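Local coordinates for uncharacterized protein (PDB 6PTM) that probably cleaves carrageenan chains or oligosaccharides from one end, as an exo-acting glycoside hydrolase of family GH42, at residues Pro149-Thr154 with Val170-Trp175; Glu166-Phe171 with Val550-Met555; Leu495-Gly500 with Ser556-Arg561. All blocks are in the same frame, centred on the assembly; numbering follows the deposited sequence.

Interaction 1 of 3, residues Pro149-Thr154 with Val170-Trp175; sequences PVVDWT and VFLADW
W153 lays one face of its indole over L172, and this CH-pi contact carries the packing of the irregular segment P149-T154 on V170-W175. L172 CD1 stands 4.0 Å from the centroid of the W153 six-membered ring, 14° off the normal, while L172 CD2 meets the same system nearer the rim, 3.8 Å from W153 CZ2. With CG anti to its carbonyl carbon (chi1 -73°), W153 swings the ring across to the strand. Its far corner CH2 lies 3.7 Å from L172 CB and also touches the backbone O of A173.

Apolar contacts continue the seam. V170 CG1 is shared by two loop residues, lying 4.0 Å from P149 CG and 4.1 Å from V151 CG2; in both pairs the side chains run past one another in opposing senses.

No hydrogen bond crosses the contact; polar groups find partners within their own segment or outside it. D152 OD1 forms an Asx turn with T154 N (3.0 Å) and takes T154 OG1 from the same face of its carboxylate. The buried D174 accepts from W175 N at OD2, which also pairs with K178, while OD1 accepts from L191 N.

The loop descends from helix 109-139, and strand 168-175, the first of the expected (beta/alpha)8 barrel, runs between strands 162-165 and 503-506; Y165 flanks P149 and V170, and A173 faces helix 534-549.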
# COMPACT_ATOMS: atom_id res chain seq x y z
N PRO A 149 -12.49 5.65 -20.10
CA PRO A 149 -13.88 5.57 -19.66
C PRO A 149 -14.27 6.74 -18.74
O PRO A 149 -13.41 7.25 -18.03
CB PRO A 149 -13.96 4.28 -18.88
CG PRO A 149 -12.54 4.10 -18.34
CD PRO A 149 -11.63 4.66 -19.42
N VAL A 150 -15.52 7.18 -18.85
CA VAL A 150 -16.19 8.04 -17.86
C VAL A 150 -16.85 7.05 -16.91
O VAL A 150 -17.90 6.53 -17.26
CB VAL A 150 -17.18 9.02 -18.52
CG1 VAL A 150 -17.87 9.90 -17.49
CG2 VAL A 150 -16.51 9.91 -19.56
N VAL A 151 -16.19 6.76 -15.78
CA VAL A 151 -16.58 5.66 -14.85
C VAL A 151 -17.82 6.10 -14.05
O VAL A 151 -17.74 7.05 -13.28
CB VAL A 151 -15.43 5.25 -13.91
CG1 VAL A 151 -15.87 4.15 -12.97
CG2 VAL A 151 -14.19 4.82 -14.70
N ASP A 152 -18.88 5.33 -14.17
CA ASP A 152 -20.04 5.41 -13.26
C ASP A 152 -19.81 4.44 -12.10
O ASP A 152 -19.92 3.22 -12.28
CB ASP A 152 -21.33 5.13 -14.03
CG ASP A 152 -22.57 5.12 -13.16
OD1 ASP A 152 -22.47 5.23 -11.91
OD2 ASP A 152 -23.64 4.97 -13.75
N TRP A 153 -19.53 5.00 -10.94
CA TRP A 153 -19.11 4.21 -9.75
C TRP A 153 -20.27 3.35 -9.20
O TRP A 153 -20.00 2.33 -8.46
CB TRP A 153 -18.54 5.19 -8.72
CG TRP A 153 -17.19 5.74 -9.05
CD1 TRP A 153 -16.75 6.34 -10.20
CD2 TRP A 153 -16.10 5.83 -8.11
NE1 TRP A 153 -15.45 6.76 -10.06
CE2 TRP A 153 -15.02 6.44 -8.78
CE3 TRP A 153 -15.93 5.40 -6.79
CZ2 TRP A 153 -13.79 6.63 -8.14
CZ3 TRP A 153 -14.71 5.61 -6.16
CH2 TRP A 153 -13.65 6.22 -6.84
N THR A 154 -21.50 3.63 -9.60
CA THR A 154 -22.69 2.83 -9.22
C THR A 154 -22.61 1.48 -9.94
O THR A 154 -23.31 0.59 -9.52
CB THR A 154 -24.02 3.58 -9.46
OG1 THR A 154 -24.28 3.71 -10.85
CG2 THR A 154 -24.05 4.97 -8.86
N VAL A 170 -10.54 -0.94 -14.45
CA VAL A 170 -10.31 0.49 -14.13
C VAL A 170 -9.57 0.58 -12.78
O VAL A 170 -9.49 -0.43 -12.05
CB VAL A 170 -11.61 1.31 -14.14
CG1 VAL A 170 -12.24 1.34 -15.52
CG2 VAL A 170 -12.63 0.84 -13.10
N PHE A 171 -9.05 1.76 -12.51
CA PHE A 171 -8.34 2.14 -11.28
C PHE A 171 -9.03 3.35 -10.67
O PHE A 171 -9.30 4.32 -11.39
CB PHE A 171 -6.85 2.35 -11.61
CG PHE A 171 -6.25 1.16 -12.32
CD1 PHE A 171 -6.04 -0.04 -11.63
CD2 PHE A 171 -5.97 1.19 -13.67
CE1 PHE A 171 -5.54 -1.16 -12.28
CE2 PHE A 171 -5.50 0.07 -14.33
CZ PHE A 171 -5.28 -1.10 -13.63
N LEU A 172 -9.26 3.33 -9.36
CA LEU A 172 -10.10 4.33 -8.66
C LEU A 172 -9.27 5.22 -7.73
O LEU A 172 -8.40 4.70 -6.98
CB LEU A 172 -11.22 3.63 -7.91
CG LEU A 172 -12.20 2.79 -8.74
CD1 LEU A 172 -13.37 2.34 -7.86
CD2 LEU A 172 -12.70 3.50 -10.02
N ALA A 173 -9.57 6.51 -7.73
CA ALA A 173 -9.02 7.48 -6.76
C ALA A 173 -10.16 8.32 -6.19
O ALA A 173 -10.98 8.84 -6.99
CB ALA A 173 -7.99 8.35 -7.40
N ASP A 174 -10.21 8.43 -4.87
CA ASP A 174 -11.02 9.43 -4.13
C ASP A 174 -10.18 9.98 -2.96
O ASP A 174 -8.98 9.74 -2.90
CB ASP A 174 -12.37 8.83 -3.70
CG ASP A 174 -13.47 9.87 -3.54
OD1 ASP A 174 -14.63 9.56 -3.84
OD2 ASP A 174 -13.17 10.97 -3.07
N TRP A 175 -10.79 10.71 -2.05
CA TRP A 175 -10.07 11.49 -1.02
C TRP A 175 -10.76 11.31 0.33
O TRP A 175 -11.97 11.42 0.37
CB TRP A 175 -10.04 12.95 -1.43
CG TRP A 175 -9.40 13.21 -2.76
CD1 TRP A 175 -10.01 13.18 -3.98
CD2 TRP A 175 -8.02 13.52 -3.01
NE1 TRP A 175 -9.09 13.39 -4.97
CE2 TRP A 175 -7.87 13.65 -4.41
CE3 TRP A 175 -6.88 13.70 -2.20
CZ2 TRP A 175 -6.65 13.94 -5.02
CZ3 TRP A 175 -5.68 14.03 -2.80
CH2 TRP A 175 -5.56 14.10 -4.19

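Interaction 2 of 3, residues Glu166-Phe171 with Val550-Met555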
# COMPACT_ATOMS: atom_id res chain seq x y z
N GLU A 166 -17.87 -1.82 -17.38
CA GLU A 166 -18.23 -2.11 -18.79
C GLU A 166 -17.23 -3.11 -19.37
O GLU A 166 -16.83 -2.97 -20.54
CB GLU A 166 -18.29 -0.82 -19.62
CG GLU A 166 -19.42 0.09 -19.13
CD GLU A 166 -19.84 1.22 -20.05
OE1 GLU A 166 -19.03 1.69 -20.86
OE2 GLU A 166 -20.99 1.64 -19.90
N GLY A 167 -16.87 -4.10 -18.57
CA GLY A 167 -16.06 -5.25 -18.96
C GLY A 167 -14.57 -4.96 -19.03
O GLY A 167 -13.88 -5.81 -19.46
N LYS A 168 -14.11 -3.81 -18.57
CA LYS A 168 -12.68 -3.49 -18.59
C LYS A 168 -12.19 -3.17 -17.18
O LYS A 168 -12.93 -2.56 -16.41
CB LYS A 168 -12.46 -2.30 -19.53
CG LYS A 168 -12.58 -2.65 -21.00
CD LYS A 168 -11.41 -3.51 -21.38
CE LYS A 168 -11.60 -4.22 -22.70
NZ LYS A 168 -10.38 -4.99 -22.99
N PRO A 169 -10.91 -3.49 -16.88
CA PRO A 169 -10.27 -3.03 -15.65
C PRO A 169 -10.20 -1.50 -15.62
O PRO A 169 -9.83 -0.85 -16.65
CB PRO A 169 -8.86 -3.67 -15.63
CG PRO A 169 -8.78 -4.54 -16.87
CD PRO A 169 -9.98 -4.25 -17.74
N VAL A 170 -10.54 -0.94 -14.45
CA VAL A 170 -10.31 0.49 -14.13
C VAL A 170 -9.57 0.58 -12.78
O VAL A 170 -9.49 -0.43 -12.05
CB VAL A 170 -11.61 1.31 -14.14
CG1 VAL A 170 -12.24 1.34 -15.52
CG2 VAL A 170 -12.63 0.84 -13.10
N PHE A 171 -9.05 1.76 -12.51
CA PHE A 171 -8.34 2.14 -11.28
C PHE A 171 -9.03 3.35 -10.67
O PHE A 171 -9.30 4.32 -11.39
CB PHE A 171 -6.85 2.35 -11.61
CG PHE A 171 -6.25 1.16 -12.32
CD1 PHE A 171 -6.04 -0.04 -11.63
CD2 PHE A 171 -5.97 1.19 -13.67
CE1 PHE A 171 -5.54 -1.16 -12.28
CE2 PHE A 171 -5.50 0.07 -14.33
CZ PHE A 171 -5.28 -1.10 -13.63
N VAL A 550 -4.88 2.45 -20.58
CA VAL A 550 -4.00 1.30 -20.90
C VAL A 550 -4.18 0.18 -19.87
O VAL A 550 -3.21 -0.57 -19.61
CB VAL A 550 -2.53 1.75 -21.02
CG1 VAL A 550 -2.33 2.58 -22.26
CG2 VAL A 550 -2.00 2.49 -19.79
N SER A 551 -5.39 -0.01 -19.36
CA SER A 551 -5.59 -0.84 -18.15
C SER A 551 -5.26 -2.30 -18.47
O SER A 551 -4.88 -3.03 -17.53
CB SER A 551 -6.99 -0.70 -17.57
OG SER A 551 -7.95 -1.13 -18.51
N ASP A 552 -5.42 -2.75 -19.72
CA ASP A 552 -5.00 -4.14 -20.06
C ASP A 552 -3.48 -4.27 -19.90
O ASP A 552 -3.02 -5.28 -19.31
CB ASP A 552 -5.51 -4.60 -21.43
CG ASP A 552 -7.04 -4.80 -21.46
OD1 ASP A 552 -7.66 -5.37 -20.45
OD2 ASP A 552 -7.62 -4.41 -22.51
N TYR A 553 -2.71 -3.30 -20.39
CA TYR A 553 -1.24 -3.30 -20.22
C TYR A 553 -0.92 -3.34 -18.71
O TYR A 553 -0.07 -4.13 -18.28
CB TYR A 553 -0.61 -2.08 -20.90
CG TYR A 553 -0.65 -2.08 -22.42
CD1 TYR A 553 -0.94 -3.23 -23.15
CD2 TYR A 553 -0.38 -0.91 -23.11
CE1 TYR A 553 -0.93 -3.20 -24.54
CE2 TYR A 553 -0.37 -0.87 -24.49
CZ TYR A 553 -0.64 -2.02 -25.21
OH TYR A 553 -0.62 -1.99 -26.57
N ILE A 554 -1.60 -2.50 -17.93
CA ILE A 554 -1.35 -2.33 -16.48
C ILE A 554 -1.64 -3.66 -15.80
O ILE A 554 -0.75 -4.16 -15.03
CB ILE A 554 -2.16 -1.15 -15.90
CG1 ILE A 554 -1.78 0.19 -16.53
CG2 ILE A 554 -2.00 -1.10 -14.39
CD1 ILE A 554 -0.30 0.53 -16.47
N MET A 555 -2.75 -4.31 -16.13
CA MET A 555 -3.02 -5.61 -15.46
C MET A 555 -1.94 -6.61 -15.89
O MET A 555 -1.54 -7.36 -15.04
CB MET A 555 -4.41 -6.17 -15.74
CG MET A 555 -5.53 -5.29 -15.29
SD MET A 555 -5.44 -4.84 -13.51
CE MET A 555 -5.21 -6.47 -12.80
O HOH W 1 -9.72 -6.82 -20.72
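K168 and D552 are joined directly, and probably also through a water, at the exposed margin of an otherwise buried contact. K168 NZ lies 2.9 Å from D552 OD2 in a salt bridge that uses the syn lone pair of that oxygen. A water accepts from K168 NZ and also reaches D552 OD1, though at a doubtfully short distance. The bend of the lysine chain at chi2 carries NZ across to the aspartate, and the two side chains meet at about a right angle.

Further in, S551 OG donates to P169 O at 2.7 Å, approaching 27° out of the carbonyl plane. OG is turned to that oxygen by sitting in the crowded position between its backbone N and carbonyl carbon (chi1 61°); N548 O lies near enough for a weak share of the same hydroxyl's donation.

The arrangement is a strand crossing the first turn of a helix: the axes of the short segments 168-170 and 551-555 pass 8.2 Å apart at 77°. In the barrel expected of this family, it sets the start of the first strand against a helix that follows the last.

F171 and P169 supply the apolar part. F171 CZ packs 3.4 Å from I554 CG2, while S551 CB lies near F171 CE2. M555 makes a Met-aromatic contact, SD being 4.9 Å from the F171 ring centroid and close to the ring plane, at its edge. The same methionine places CG 3.7 Å from P169 CG, and M162 of strand 162-165 touches both P169 and M555.

Interaction 3 of 3, residues Leu495-Gly500 with Ser556-Arg561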
# COMPACT_ATOMS: atom_id res chain seq x y z
N LEU A 495 3.60 4.07 -10.28
CA LEU A 495 4.49 3.00 -9.77
C LEU A 495 3.69 2.07 -8.84
O LEU A 495 3.74 0.83 -9.02
CB LEU A 495 5.69 3.66 -9.10
CG LEU A 495 6.71 2.72 -8.46
CD1 LEU A 495 7.40 1.87 -9.50
CD2 LEU A 495 7.69 3.53 -7.61
N ALA A 496 2.94 2.63 -7.89
CA ALA A 496 2.15 1.83 -6.94
C ALA A 496 1.18 0.93 -7.73
O ALA A 496 1.02 -0.28 -7.36
CB ALA A 496 1.42 2.72 -5.97
N THR A 497 0.61 1.46 -8.81
CA THR A 497 -0.36 0.70 -9.63
C THR A 497 0.36 -0.43 -10.37
O THR A 497 -0.18 -1.56 -10.40
CB THR A 497 -1.16 1.61 -10.56
OG1 THR A 497 -1.78 2.60 -9.74
CG2 THR A 497 -2.17 0.78 -11.31
N ILE A 498 1.55 -0.18 -10.89
CA ILE A 498 2.37 -1.26 -11.52
C ILE A 498 2.56 -2.41 -10.50
O ILE A 498 2.54 -3.59 -10.93
CB ILE A 498 3.69 -0.71 -12.07
CG1 ILE A 498 3.44 0.20 -13.29
CG2 ILE A 498 4.67 -1.84 -12.35
CD1 ILE A 498 2.89 -0.50 -14.51
N HIS A 499 2.72 -2.10 -9.21
CA HIS A 499 3.01 -3.10 -8.16
C HIS A 499 1.71 -3.66 -7.53
O HIS A 499 1.83 -4.38 -6.52
CB HIS A 499 3.98 -2.49 -7.17
CG HIS A 499 5.38 -2.34 -7.69
ND1 HIS A 499 6.40 -3.21 -7.32
CD2 HIS A 499 5.93 -1.45 -8.55
CE1 HIS A 499 7.53 -2.85 -7.90
NE2 HIS A 499 7.27 -1.74 -8.68
N GLY A 500 0.53 -3.30 -8.04
CA GLY A 500 -0.72 -3.97 -7.65
C GLY A 500 -1.84 -3.05 -7.19
O GLY A 500 -2.96 -3.53 -7.06
N SER A 556 -1.46 -6.60 -17.14
CA SER A 556 -0.37 -7.51 -17.58
C SER A 556 0.90 -7.24 -16.75
O SER A 556 1.56 -8.23 -16.28
CB SER A 556 -0.11 -7.42 -19.04
OG SER A 556 -1.23 -7.91 -19.77
N PHE A 557 1.25 -5.97 -16.54
CA PHE A 557 2.41 -5.63 -15.68
C PHE A 557 2.17 -6.12 -14.24
O PHE A 557 3.12 -6.68 -13.68
CB PHE A 557 2.74 -4.14 -15.68
CG PHE A 557 3.35 -3.64 -16.96
CD1 PHE A 557 4.59 -4.10 -17.38
CD2 PHE A 557 2.70 -2.69 -17.74
CE1 PHE A 557 5.16 -3.64 -18.55
CE2 PHE A 557 3.30 -2.20 -18.88
CZ PHE A 557 4.51 -2.69 -19.31
N GLN A 558 0.98 -5.95 -13.66
CA GLN A 558 0.71 -6.36 -12.25
C GLN A 558 0.83 -7.88 -12.15
O GLN A 558 1.31 -8.41 -11.13
CB GLN A 558 -0.70 -5.97 -11.77
CG GLN A 558 -0.94 -4.48 -11.52
CD GLN A 558 -2.30 -4.25 -10.88
OE1 GLN A 558 -3.05 -5.23 -10.63
NE2 GLN A 558 -2.59 -2.99 -10.57
N ARG A 559 0.35 -8.59 -13.17
CA ARG A 559 0.21 -10.08 -13.13
C ARG A 559 1.49 -10.74 -13.62
O ARG A 559 1.58 -11.98 -13.49
CB ARG A 559 -0.93 -10.56 -14.03
CG ARG A 559 -2.30 -10.13 -13.53
CD ARG A 559 -3.34 -10.27 -14.60
NE ARG A 559 -4.69 -10.00 -14.11
CZ ARG A 559 -5.74 -9.84 -14.92
NH1 ARG A 559 -5.59 -9.91 -16.24
NH2 ARG A 559 -6.96 -9.66 -14.42
N GLN A 560 2.43 -10.00 -14.19
CA GLN A 560 3.62 -10.64 -14.81
C GLN A 560 4.29 -11.58 -13.80
O GLN A 560 4.49 -11.19 -12.63
CB GLN A 560 4.62 -9.61 -15.32
CG GLN A 560 5.75 -10.23 -16.16
CD GLN A 560 6.56 -9.16 -16.83
OE1 GLN A 560 7.04 -8.20 -16.22
NE2 GLN A 560 6.68 -9.28 -18.14
N ARG A 561 4.70 -12.74 -14.28
CA ARG A 561 5.55 -13.73 -13.58
C ARG A 561 6.64 -13.00 -12.80
O ARG A 561 7.35 -12.14 -13.39
CB ARG A 561 6.15 -14.70 -14.60
CG ARG A 561 7.06 -15.77 -14.02
CD ARG A 561 7.64 -16.63 -15.12
NE ARG A 561 8.52 -17.71 -14.68
CZ ARG A 561 8.13 -18.91 -14.28
NH1 ARG A 561 6.85 -19.19 -14.11
NH2 ARG A 561 9.04 -19.84 -14.02
O HOH W 2 4.10 -5.94 -10.94
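Q558 turns CG anti to its carbonyl carbon (chi1 -72°) and then runs out extended (chi2 -173°), which carries its amide to the C-terminal end of helix 486-498. There Q558 NE2 donates to T497 O at 2.8 Å, with an N-H...O angle of 143°; the amide nitrogen approaches somewhat out of the carbonyl plane. T497 CG2 lies 3.9 Å from the same Q558 NE2, the two side chains crossing at a slant.

T497 O has a second donor, G500 N, at 3.0 Å. That bond belongs to a Schellman motif, in which G500 takes the positive phi that ends the helix before the chain enters strand 503-506, the last strand of the expected (beta/alpha)8 barrel. The glutamine thus grips a carbonyl at the helix end, and its amide carbon packs against G500 CA, where the chain turns out of the helix. A leucine here would probably leave T497 O with G500 N but without its side-chain donor, and would be likely to weaken the tie between the two helices.

Beside this bond the backbones come close: Q558 CA makes a CA-H...O contact with I498 O at 3.6 Å. A water lies within hydrogen-bonding distance of both I498 O and F557 O, at 2.8 Å from the former. On the apolar flank, I498 and F557 lie side by side, and I498 CD1 rests 3.8 Å from F557 CB; I712 of strand 707-715 and I720 of strand 718-725 pack on F557, and N722 of the latter strand touches both residues.

Overall arrangement
From the N terminus, interaction 1 closes a short local loop, folding the approach to the barrel back on its first strand, and interaction 2 opens on that same strand, sharing V170 and F171. Interaction 2 then spans 378 residues, enclosing most of the barrel, and closes on helix 551-559. Interaction 3 opens inside that span, on helix 486-498, and closes just beyond it, so the two cross. They meet physically where I554 of interaction 2 packs on T497 and I498, and where F171 touches T497 and Q558. Together the three tie the approach loop and first strand to helices 486-498 and 551-559, against which the C-terminal sheet packs.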